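Local coordinates for protein pyruvate formate-lyase 2 (Archaeoglobus fulgidus, PDB 2F3O) that is a glycyl radical enzyme of unknown substrate, related to pyruvate formate-lyase and glycerol dehydratase and probably acting as a lyase, at residues P247-V257 and Y281-D289; N332-I342 and R416-G425. One frame throughout, in Å; residues are numbered along the deposited sequence.

How the contacts relate
Both contacts are largely buried, but at different depths: the centre of contact 1 lies about 26 Å from the chain's centre, that of contact 2 about 14 Å. Their centres are about 19 Å apart and they do not touch. Contact 1 is a helix pair in the outer helical layer, packed with aromatic rings and joined by one hydrogen bond from a helix start to a carboxylate. In contact 2, a strand of a mixed sheet meets a short helix and strand through hydroxyls, a water and a small apolar patch. Helix 250-267 spans both settings: its Trp258 and His265 touch Gln333 of contact 2. Tyr343 of the second subunit reaches both, packing on Tyr281 and bonding Asn420.

Contact 1 (P247-V257 and Y281-D289); sequences PETFWEAVQFV and YLYPFFKKD
Phe250 turns its CG anti to the backbone N (chi1 176°), which lays its ring beside Phe286, whereas Phe285 has its own CG beside the backbone N (chi1 -53°) and slides its ring under Ala253. These choices interlock two nearly antiparallel helices, 250-257 and 283-289, whose short axes run at 155° to each other and approach to 8.9 Å in the outer helical layer of the glycyl radical enzyme fold. The Phe250 ring is layered: CG2 of Val254 lies over one face, and over the opposite face comes the edge of Phe286, a T-shaped pair with centroids 5.5 Å apart. At the rim of the same ring the Leu282 carbonyl O lies in plane, and Leu282 CG lies 3.9 Å from Phe250 CE1, the two side chains crossing at about a right angle. Ala253 CB sits over the face of the Phe285 ring in a CH-pi contact, 4.0 Å from the centroid. The two branches of Leu282 divide their partners, CD1 resting on Ala253 and CD2 on Val254. Helix 297-310 completes the apolar packing, with Ile303 and Leu304 against Phe250 and Ala300 against Phe286.

Polar contacts gather where helix 250-257 begins. Thr249 is its N-cap, OG1 accepting from Glu252 N at 3.1 Å. Glu252 OE2 in turn takes the N-H of Glu248 and, like Glu248 OE1, pairs with Lys241. Such a helix start suits a carboxylate, since its first N-H groups have no carbonyl of their own helix to bond, and the negative charge probably gains from the helix dipole. Asp289 supplies one from the partner helix: Phe250 N reaches its OD2 at 3.1 Å, nearly straight but from above the carboxylate plane.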
loop_
_atom_site.group_PDB
_atom_site.type_symbol
_atom_site.label_atom_id
_atom_site.label_comp_id
_atom_site.label_asym_id
_atom_site.label_seq_id
_atom_site.Cartn_x
_atom_site.Cartn_y
_atom_site.Cartn_z
ATOM N N PRO A 247 -26.219 0.210 -28.236
ATOM C CA PRO A 247 -26.689 0.177 -29.606
ATOM C C PRO A 247 -26.642 -1.223 -30.219
ATOM O O PRO A 247 -25.813 -2.055 -29.814
ATOM C CB PRO A 247 -25.718 1.111 -30.323
ATOM C CG PRO A 247 -24.547 1.133 -29.501
ATOM C CD PRO A 247 -24.963 0.953 -28.103
ATOM N N GLU A 248 -27.535 -1.482 -31.180
ATOM C CA GLU A 248 -27.538 -2.761 -31.905
ATOM C C GLU A 248 -27.309 -2.633 -33.413
ATOM O O GLU A 248 -26.900 -3.596 -34.081
ATOM C CB GLU A 248 -28.807 -3.540 -31.611
ATOM C CG GLU A 248 -28.661 -4.450 -30.413
ATOM C CD GLU A 248 -29.930 -4.515 -29.599
ATOM O OE1 GLU A 248 -30.450 -3.434 -29.243
ATOM O OE2 GLU A 248 -30.405 -5.640 -29.320
ATOM N N THR A 249 -27.570 -1.449 -33.954
ATOM C CA THR A 249 -27.327 -1.215 -35.366
ATOM C C THR A 249 -26.143 -0.249 -35.548
ATOM O O THR A 249 -25.718 0.397 -34.593
ATOM C CB THR A 249 -28.605 -0.703 -36.099
ATOM O OG1 THR A 249 -28.790 0.695 -35.846
ATOM C CG2 THR A 249 -29.842 -1.470 -35.641
ATOM N N PHE A 250 -25.622 -0.168 -36.770
ATOM C CA PHE A 250 -24.498 0.688 -37.098
ATOM C C PHE A 250 -24.874 2.157 -36.964
ATOM O O PHE A 250 -24.079 2.978 -36.489
ATOM C CB PHE A 250 -24.004 0.351 -38.514
ATOM C CG PHE A 250 -22.897 1.236 -39.022
ATOM C CD1 PHE A 250 -21.579 0.959 -38.712
ATOM C CD2 PHE A 250 -23.170 2.315 -39.854
ATOM C CE1 PHE A 250 -20.551 1.766 -39.189
ATOM C CE2 PHE A 250 -22.146 3.128 -40.334
ATOM C CZ PHE A 250 -20.838 2.854 -40.001
ATOM N N TRP A 251 -26.090 2.491 -37.376
ATOM C CA TRP A 251 -26.545 3.865 -37.309
ATOM C C TRP A 251 -26.680 4.227 -35.836
ATOM O O TRP A 251 -26.277 5.320 -35.420
ATOM C CB TRP A 251 -27.881 4.011 -38.038
ATOM C CG TRP A 251 -28.359 5.423 -38.314
ATOM C CD1 TRP A 251 -27.905 6.597 -37.757
ATOM C CD2 TRP A 251 -29.430 5.794 -39.191
ATOM N NE1 TRP A 251 -28.618 7.667 -38.248
ATOM C CE2 TRP A 251 -29.559 7.201 -39.128
ATOM C CE3 TRP A 251 -30.292 5.074 -40.026
ATOM C CZ2 TRP A 251 -30.510 7.894 -39.875
ATOM C CZ3 TRP A 251 -31.231 5.767 -40.767
ATOM C CH2 TRP A 251 -31.331 7.158 -40.690
ATOM N N GLU A 252 -27.217 3.291 -35.055
ATOM C CA GLU A 252 -27.349 3.489 -33.626
ATOM C C GLU A 252 -25.995 3.680 -32.932
ATOM O O GLU A 252 -25.857 4.552 -32.070
ATOM C CB GLU A 252 -28.084 2.322 -33.014
ATOM C CG GLU A 252 -29.569 2.442 -33.084
ATOM C CD GLU A 252 -30.237 1.131 -32.749
ATOM O OE1 GLU A 252 -31.233 0.791 -33.428
ATOM O OE2 GLU A 252 -29.746 0.427 -31.831
ATOM N N ALA A 253 -24.999 2.885 -33.332
ATOM C CA ALA A 253 -23.629 3.053 -32.841
ATOM C C ALA A 253 -23.051 4.405 -33.212
ATOM O O ALA A 253 -22.569 5.092 -32.336
ATOM C CB ALA A 253 -22.722 1.946 -33.318
ATOM N N VAL A 254 -23.130 4.812 -34.480
ATOM C CA VAL A 254 -22.503 6.085 -34.878
ATOM C C VAL A 254 -23.178 7.302 -34.242
ATOM O O VAL A 254 -22.514 8.287 -33.912
ATOM C CB VAL A 254 -22.390 6.245 -36.412
ATOM C CG1 VAL A 254 -21.736 7.570 -36.778
ATOM C CG2 VAL A 254 -21.579 5.115 -37.003
ATOM N N GLN A 255 -24.486 7.206 -34.008
ATOM C CA GLN A 255 -25.194 8.284 -33.323
ATOM C C GLN A 255 -24.853 8.324 -31.829
ATOM O O GLN A 255 -24.734 9.420 -31.245
ATOM C CB GLN A 255 -26.700 8.202 -33.555
ATOM C CG GLN A 255 -27.512 9.328 -32.894
ATOM C CD GLN A 255 -27.137 10.722 -33.357
ATOM O OE1 GLN A 255 -27.534 11.158 -34.417
ATOM N NE2 GLN A 255 -26.404 11.432 -32.540
ATOM N N PHE A 256 -24.666 7.139 -31.234
ATOM C CA PHE A 256 -24.128 7.026 -29.870
ATOM C C PHE A 256 -22.836 7.815 -29.718
ATOM O O PHE A 256 -22.816 8.807 -28.983
ATOM C CB PHE A 256 -23.867 5.568 -29.503
ATOM C CG PHE A 256 -23.544 5.333 -28.050
ATOM C CD1 PHE A 256 -22.388 5.841 -27.468
ATOM C CD2 PHE A 256 -24.377 4.535 -27.280
ATOM C CE1 PHE A 256 -22.093 5.597 -26.154
ATOM C CE2 PHE A 256 -24.080 4.284 -25.950
ATOM C CZ PHE A 256 -22.933 4.818 -25.388
ATOM N N VAL A 257 -21.775 7.378 -30.409
ATOM C CA VAL A 257 -20.480 8.046 -30.303
ATOM C C VAL A 257 -20.545 9.560 -30.552
ATOM O O VAL A 257 -20.002 10.322 -29.753
ATOM C CB VAL A 257 -19.291 7.326 -31.050
ATOM C CG1 VAL A 257 -19.735 6.166 -31.871
ATOM C CG2 VAL A 257 -18.450 8.307 -31.880
ATOM N N TYR A 281 -14.071 -0.828 -33.918
ATOM C CA TYR A 281 -15.167 -0.994 -32.985
ATOM C C TYR A 281 -16.567 -0.716 -33.568
ATOM O O TYR A 281 -17.588 -1.044 -32.943
ATOM C CB TYR A 281 -14.904 -0.225 -31.676
ATOM C CG TYR A 281 -14.906 1.288 -31.749
ATOM C CD1 TYR A 281 -16.043 1.998 -32.126
ATOM C CD2 TYR A 281 -13.800 2.013 -31.361
ATOM C CE1 TYR A 281 -16.058 3.376 -32.165
ATOM C CE2 TYR A 281 -13.811 3.402 -31.387
ATOM C CZ TYR A 281 -14.948 4.072 -31.796
ATOM O OH TYR A 281 -14.986 5.441 -31.837
ATOM N N LEU A 282 -16.613 -0.093 -34.743
ATOM C CA LEU A 282 -17.867 0.055 -35.465
ATOM C C LEU A 282 -18.117 -1.141 -36.388
ATOM O O LEU A 282 -19.241 -1.352 -36.853
ATOM C CB LEU A 282 -17.853 1.335 -36.271
ATOM C CG LEU A 282 -18.711 2.478 -35.777
ATOM C CD1 LEU A 282 -18.950 2.399 -34.308
ATOM C CD2 LEU A 282 -18.056 3.770 -36.150
ATOM N N TYR A 283 -17.068 -1.919 -36.647
ATOM C CA TYR A 283 -17.166 -3.062 -37.553
ATOM C C TYR A 283 -18.117 -4.204 -37.170
ATOM O O TYR A 283 -18.709 -4.795 -38.056
ATOM C CB TYR A 283 -15.781 -3.595 -37.972
ATOM C CG TYR A 283 -15.834 -4.565 -39.154
ATOM C CD1 TYR A 283 -16.184 -4.138 -40.434
ATOM C CD2 TYR A 283 -15.568 -5.910 -38.982
ATOM C CE1 TYR A 283 -16.247 -5.034 -41.512
ATOM C CE2 TYR A 283 -15.632 -6.810 -40.040
ATOM C CZ TYR A 283 -15.970 -6.377 -41.301
ATOM O OH TYR A 283 -16.015 -7.305 -42.329
ATOM N N PRO A 284 -18.258 -4.538 -35.870
ATOM C CA PRO A 284 -19.324 -5.510 -35.578
ATOM C C PRO A 284 -20.737 -5.092 -36.013
ATOM O O PRO A 284 -21.489 -5.928 -36.509
ATOM C CB PRO A 284 -19.258 -5.654 -34.046
ATOM C CG PRO A 284 -17.847 -5.330 -33.711
ATOM C CD PRO A 284 -17.511 -4.196 -34.640
ATOM N N PHE A 285 -21.075 -3.816 -35.853
ATOM C CA PHE A 285 -22.405 -3.316 -36.194
ATOM C C PHE A 285 -22.548 -3.233 -37.701
ATOM O O PHE A 285 -23.595 -3.546 -38.250
ATOM C CB PHE A 285 -22.633 -1.946 -35.560
ATOM C CG PHE A 285 -22.388 -1.930 -34.094
ATOM C CD1 PHE A 285 -23.311 -2.485 -33.221
ATOM C CD2 PHE A 285 -21.218 -1.401 -33.577
ATOM C CE1 PHE A 285 -23.084 -2.505 -31.851
ATOM C CE2 PHE A 285 -20.982 -1.417 -32.201
ATOM C CZ PHE A 285 -21.921 -1.973 -31.343
ATOM N N PHE A 286 -21.468 -2.829 -38.356
ATOM C CA PHE A 286 -21.418 -2.754 -39.797
ATOM C C PHE A 286 -21.581 -4.127 -40.456
ATOM O O PHE A 286 -22.415 -4.282 -41.339
ATOM C CB PHE A 286 -20.101 -2.121 -40.211
ATOM C CG PHE A 286 -19.964 -1.914 -41.686
ATOM C CD1 PHE A 286 -20.514 -0.802 -42.291
ATOM C CD2 PHE A 286 -19.262 -2.823 -42.471
ATOM C CE1 PHE A 286 -20.374 -0.605 -43.650
ATOM C CE2 PHE A 286 -19.129 -2.633 -43.835
ATOM C CZ PHE A 286 -19.680 -1.523 -44.423
ATOM N N LYS A 287 -20.789 -5.109 -40.026
ATOM C CA LYS A 287 -20.816 -6.454 -40.615
ATOM C C LYS A 287 -22.173 -7.130 -40.450
ATOM O O LYS A 287 -22.624 -7.829 -41.344
ATOM C CB LYS A 287 -19.690 -7.339 -40.050
ATOM C CG LYS A 287 -19.677 -8.804 -40.516
ATOM C CD LYS A 287 -18.258 -9.299 -40.793
ATOM C CE LYS A 287 -18.148 -10.826 -40.803
ATOM N NZ LYS A 287 -18.132 -11.444 -39.440
ATOM N N LYS A 288 -22.826 -6.894 -39.314
ATOM C CA LYS A 288 -24.142 -7.447 -39.049
ATOM C C LYS A 288 -25.164 -6.801 -39.961
ATOM O O LYS A 288 -25.936 -7.505 -40.591
ATOM C CB LYS A 288 -24.526 -7.200 -37.600
ATOM C CG LYS A 288 -25.857 -7.788 -37.168
ATOM C CD LYS A 288 -26.269 -7.208 -35.807
ATOM C CE LYS A 288 -27.091 -8.193 -34.976
ATOM N NZ LYS A 288 -28.475 -8.327 -35.493
ATOM N N ASP A 289 -25.143 -5.471 -40.053
ATOM C CA ASP A 289 -26.117 -4.728 -40.856
ATOM C C ASP A 289 -26.066 -5.014 -42.372
ATOM O O ASP A 289 -27.112 -5.198 -42.991
ATOM C CB ASP A 289 -26.015 -3.223 -40.593
ATOM C CG ASP A 289 -26.693 -2.794 -39.301
ATOM O OD1 ASP A 289 -26.974 -3.664 -38.442
ATOM O OD2 ASP A 289 -26.938 -1.570 -39.145
#

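Contact 2 (N332-I342 and R416-G425); sequences NQAVTIGGCDI and RDALNYTTDG
Side-chain contacts, polar at the centre, rather than strand pairing, join segments 332-342 and 416-425, well inside the fold. Strand 334-338 belongs to a mixed sheet, with backbone bonds to Asn368 and His370 on the one hand and to Met275 and Gly276 on the other; strand 421-424 meets it through side chains. The centre is a hydroxyl pair, Thr336 OG1 to Thr423 OG1 at 2.8 Å, where either could donate; Thr423 OG1 also bonds ND1 of His370. A water donates to Thr423 O at 2.8 Å and stands 3.0 Å from Thr336 OG1, with a weak bond to Ala334 O. Thr422, its OG1 anti to the backbone N (chi1 -175°), gives a second bond to Thr423 O. A valine here loses that hydroxyl and would probably deprive Thr423 O of one of these two bonds.

Farther along, Leu419 lies against Cys340, CD1 to SG 3.9 Å, and Ile342 CG2 packs against Arg416 O and Asn420 CB. At the opposite end Ala334 CB meets the Gly425 backbone, and Asn332, held by Gln366, bonds through ND2 to a glycerol, probably from the crystallisation liquor, and touches Trp753, the residue after Gly752, the predicted glycyl radical site. Buried hydroxyls and one water thus supply the polar link between strands that share no backbone bond.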
loop_
_atom_site.group_PDB
_atom_site.type_symbol
_atom_site.label_atom_id
_atom_site.label_comp_id
_atom_site.label_asym_id
_atom_site.label_seq_id
_atom_site.Cartn_x
_atom_site.Cartn_y
_atom_site.Cartn_z
ATOM N N ASN A 332 -8.594 19.281 -33.564
ATOM C CA ASN A 332 -8.049 17.962 -33.830
ATOM C C ASN A 332 -8.696 16.779 -33.158
ATOM O O ASN A 332 -8.021 16.009 -32.480
ATOM C CB ASN A 332 -6.530 17.949 -33.690
ATOM C CG ASN A 332 -5.878 18.732 -34.777
ATOM O OD1 ASN A 332 -6.031 18.390 -35.931
ATOM N ND2 ASN A 332 -5.195 19.812 -34.433
ATOM N N GLN A 333 -10.005 16.646 -33.353
ATOM C CA GLN A 333 -10.689 15.416 -33.018
ATOM C C GLN A 333 -10.159 14.364 -33.956
ATOM O O GLN A 333 -10.513 14.344 -35.117
ATOM C CB GLN A 333 -12.199 15.542 -33.219
ATOM C CG GLN A 333 -12.895 16.382 -32.179
ATOM C CD GLN A 333 -14.244 16.844 -32.646
ATOM O OE1 GLN A 333 -15.192 16.066 -32.703
ATOM N NE2 GLN A 333 -14.344 18.122 -32.979
ATOM N N ALA A 334 -9.307 13.488 -33.451
ATOM C CA ALA A 334 -8.651 12.535 -34.306
ATOM C C ALA A 334 -9.427 11.243 -34.473
ATOM O O ALA A 334 -10.277 10.902 -33.668
ATOM C CB ALA A 334 -7.279 12.245 -33.793
ATOM N N VAL A 335 -9.108 10.509 -35.520
ATOM C CA VAL A 335 -9.753 9.248 -35.750
ATOM C C VAL A 335 -8.630 8.285 -36.145
ATOM O O VAL A 335 -7.714 8.691 -36.859
ATOM C CB VAL A 335 -10.884 9.452 -36.809
ATOM C CG1 VAL A 335 -10.487 9.034 -38.219
ATOM C CG2 VAL A 335 -12.179 8.797 -36.359
ATOM N N THR A 336 -8.634 7.054 -35.620
ATOM C CA THR A 336 -7.578 6.075 -35.940
ATOM C C THR A 336 -8.112 4.875 -36.726
ATOM O O THR A 336 -8.967 4.133 -36.237
ATOM C CB THR A 336 -6.868 5.542 -34.675
ATOM O OG1 THR A 336 -6.494 6.634 -33.833
ATOM C CG2 THR A 336 -5.635 4.716 -35.023
ATOM N N ILE A 337 -7.611 4.691 -37.945
ATOM C CA ILE A 337 -7.973 3.537 -38.759
ATOM C C ILE A 337 -6.773 2.640 -39.076
ATOM O O ILE A 337 -5.626 3.085 -39.071
ATOM C CB ILE A 337 -8.702 3.949 -40.084
ATOM C CG1 ILE A 337 -7.767 4.700 -41.044
ATOM C CG2 ILE A 337 -9.926 4.787 -39.793
ATOM C CD1 ILE A 337 -8.468 5.197 -42.286
ATOM N N GLY A 338 -7.042 1.372 -39.363
ATOM C CA GLY A 338 -5.987 0.434 -39.750
ATOM C C GLY A 338 -5.199 -0.112 -38.584
ATOM O O GLY A 338 -5.546 0.110 -37.428
ATOM N N GLY A 339 -4.135 -0.839 -38.870
ATOM C CA GLY A 339 -3.277 -1.349 -37.808
ATOM C C GLY A 339 -3.486 -2.823 -37.580
ATOM O O GLY A 339 -4.169 -3.483 -38.358
ATOM N N CYS A 340 -2.897 -3.344 -36.509
ATOM C CA CYS A 340 -2.973 -4.772 -36.216
ATOM C C CYS A 340 -3.772 -5.110 -34.946
ATOM O O CYS A 340 -4.161 -4.220 -34.181
ATOM C CB CYS A 340 -1.568 -5.331 -36.086
ATOM S SG CYS A 340 -0.731 -4.702 -34.645
ATOM N N ASP A 341 -4.030 -6.392 -34.711
ATOM C CA ASP A 341 -4.665 -6.770 -33.454
ATOM C C ASP A 341 -3.603 -6.993 -32.364
ATOM O O ASP A 341 -2.430 -6.699 -32.559
ATOM C CB ASP A 341 -5.661 -7.950 -33.625
ATOM C CG ASP A 341 -5.008 -9.260 -34.120
ATOM O OD1 ASP A 341 -5.763 -10.163 -34.543
ATOM O OD2 ASP A 341 -3.768 -9.422 -34.079
ATOM N N ILE A 342 -4.000 -7.555 -31.233
ATOM C CA ILE A 342 -3.050 -7.826 -30.141
ATOM C C ILE A 342 -2.171 -9.078 -30.368
ATOM O O ILE A 342 -1.443 -9.517 -29.464
ATOM C CB ILE A 342 -3.784 -7.949 -28.794
ATOM C CG1 ILE A 342 -4.785 -9.098 -28.847
ATOM C CG2 ILE A 342 -4.506 -6.647 -28.445
ATOM C CD1 ILE A 342 -5.238 -9.516 -27.513
ATOM N N ARG A 416 -0.061 -6.305 -25.288
ATOM C CA ARG A 416 -1.376 -6.169 -25.879
ATOM C C ARG A 416 -1.876 -4.723 -25.916
ATOM O O ARG A 416 -2.523 -4.311 -26.870
ATOM C CB ARG A 416 -2.357 -7.043 -25.108
ATOM C CG ARG A 416 -2.122 -6.976 -23.623
ATOM C CD ARG A 416 -3.188 -7.676 -22.831
ATOM N NE ARG A 416 -2.529 -8.702 -22.042
ATOM C CZ ARG A 416 -2.735 -9.999 -22.203
ATOM N NH1 ARG A 416 -3.619 -10.419 -23.094
ATOM N NH2 ARG A 416 -2.073 -10.867 -21.445
ATOM N N ASP A 417 -1.571 -3.948 -24.888
ATOM C CA ASP A 417 -2.028 -2.574 -24.846
ATOM C C ASP A 417 -1.233 -1.707 -25.843
ATOM O O ASP A 417 -1.783 -0.768 -26.410
ATOM C CB ASP A 417 -1.968 -2.023 -23.413
ATOM C CG ASP A 417 -3.173 -2.437 -22.560
ATOM O OD1 ASP A 417 -2.966 -3.073 -21.506
ATOM O OD2 ASP A 417 -4.329 -2.113 -22.931
ATOM N N ALA A 418 0.036 -2.051 -26.080
ATOM C CA ALA A 418 0.857 -1.383 -27.101
ATOM C C ALA A 418 0.425 -1.738 -28.521
ATOM O O ALA A 418 0.294 -0.853 -29.354
ATOM C CB ALA A 418 2.336 -1.697 -26.910
ATOM N N LEU A 419 0.219 -3.027 -28.795
ATOM C CA LEU A 419 -0.317 -3.479 -30.083
ATOM C C LEU A 419 -1.647 -2.804 -30.407
ATOM O O LEU A 419 -1.866 -2.364 -31.523
ATOM C CB LEU A 419 -0.506 -4.998 -30.099
ATOM C CG LEU A 419 0.551 -5.973 -30.646
ATOM C CD1 LEU A 419 1.571 -5.301 -31.593
ATOM C CD2 LEU A 419 1.266 -6.706 -29.536
ATOM N N ASN A 420 -2.522 -2.672 -29.417
ATOM C CA ASN A 420 -3.830 -2.061 -29.623
ATOM C C ASN A 420 -3.813 -0.543 -29.377
ATOM O O ASN A 420 -4.705 0.006 -28.731
ATOM C CB ASN A 420 -4.844 -2.754 -28.693
ATOM C CG ASN A 420 -6.290 -2.391 -28.993
ATOM O OD1 ASN A 420 -6.815 -2.701 -30.068
ATOM N ND2 ASN A 420 -6.952 -1.750 -28.018
ATOM N N TYR A 421 -2.796 0.147 -29.871
ATOM C CA TYR A 421 -2.690 1.538 -29.512
ATOM C C TYR A 421 -3.600 2.375 -30.370
ATOM O O TYR A 421 -4.071 1.931 -31.411
ATOM C CB TYR A 421 -1.262 2.055 -29.583
ATOM C CG TYR A 421 -0.714 2.291 -30.976
ATOM C CD1 TYR A 421 -0.727 3.558 -31.569
ATOM C CD2 TYR A 421 -0.154 1.246 -31.701
ATOM C CE1 TYR A 421 -0.208 3.757 -32.840
ATOM C CE2 TYR A 421 0.370 1.436 -32.970
ATOM C CZ TYR A 421 0.337 2.681 -33.530
ATOM O OH TYR A 421 0.876 2.826 -34.781
ATOM N N THR A 422 -3.838 3.594 -29.911
ATOM C CA THR A 422 -4.582 4.572 -30.652
ATOM C C THR A 422 -3.752 5.835 -30.789
ATOM O O THR A 422 -2.701 5.991 -30.177
ATOM C CB THR A 422 -5.871 4.939 -29.933
ATOM O OG1 THR A 422 -6.647 5.830 -30.756
ATOM C CG2 THR A 422 -5.547 5.598 -28.593
ATOM N N THR A 423 -4.235 6.739 -31.620
ATOM C CA THR A 423 -3.614 8.015 -31.739
ATOM C C THR A 423 -4.618 9.080 -31.272
ATOM O O THR A 423 -5.812 8.814 -31.177
ATOM C CB THR A 423 -3.177 8.245 -33.197
ATOM O OG1 THR A 423 -4.338 8.339 -34.010
ATOM C CG2 THR A 423 -2.343 7.070 -33.733
ATOM N N ASP A 424 -4.127 10.265 -30.945
ATOM C CA ASP A 424 -4.987 11.422 -30.697
ATOM C C ASP A 424 -4.217 12.710 -31.044
ATOM O O ASP A 424 -2.968 12.726 -31.054
ATOM C CB ASP A 424 -5.466 11.477 -29.241
ATOM C CG ASP A 424 -4.308 11.587 -28.240
ATOM O OD1 ASP A 424 -3.717 10.536 -27.906
ATOM O OD2 ASP A 424 -4.008 12.715 -27.779
ATOM N N GLY A 425 -4.965 13.777 -31.315
ATOM C CA GLY A 425 -4.361 15.056 -31.660
ATOM C C GLY A 425 -3.685 15.095 -33.018
ATOM O O GLY A 425 -4.290 14.737 -34.017
HETATM O O HOH W 1 -8.270 8.686 -32.452
#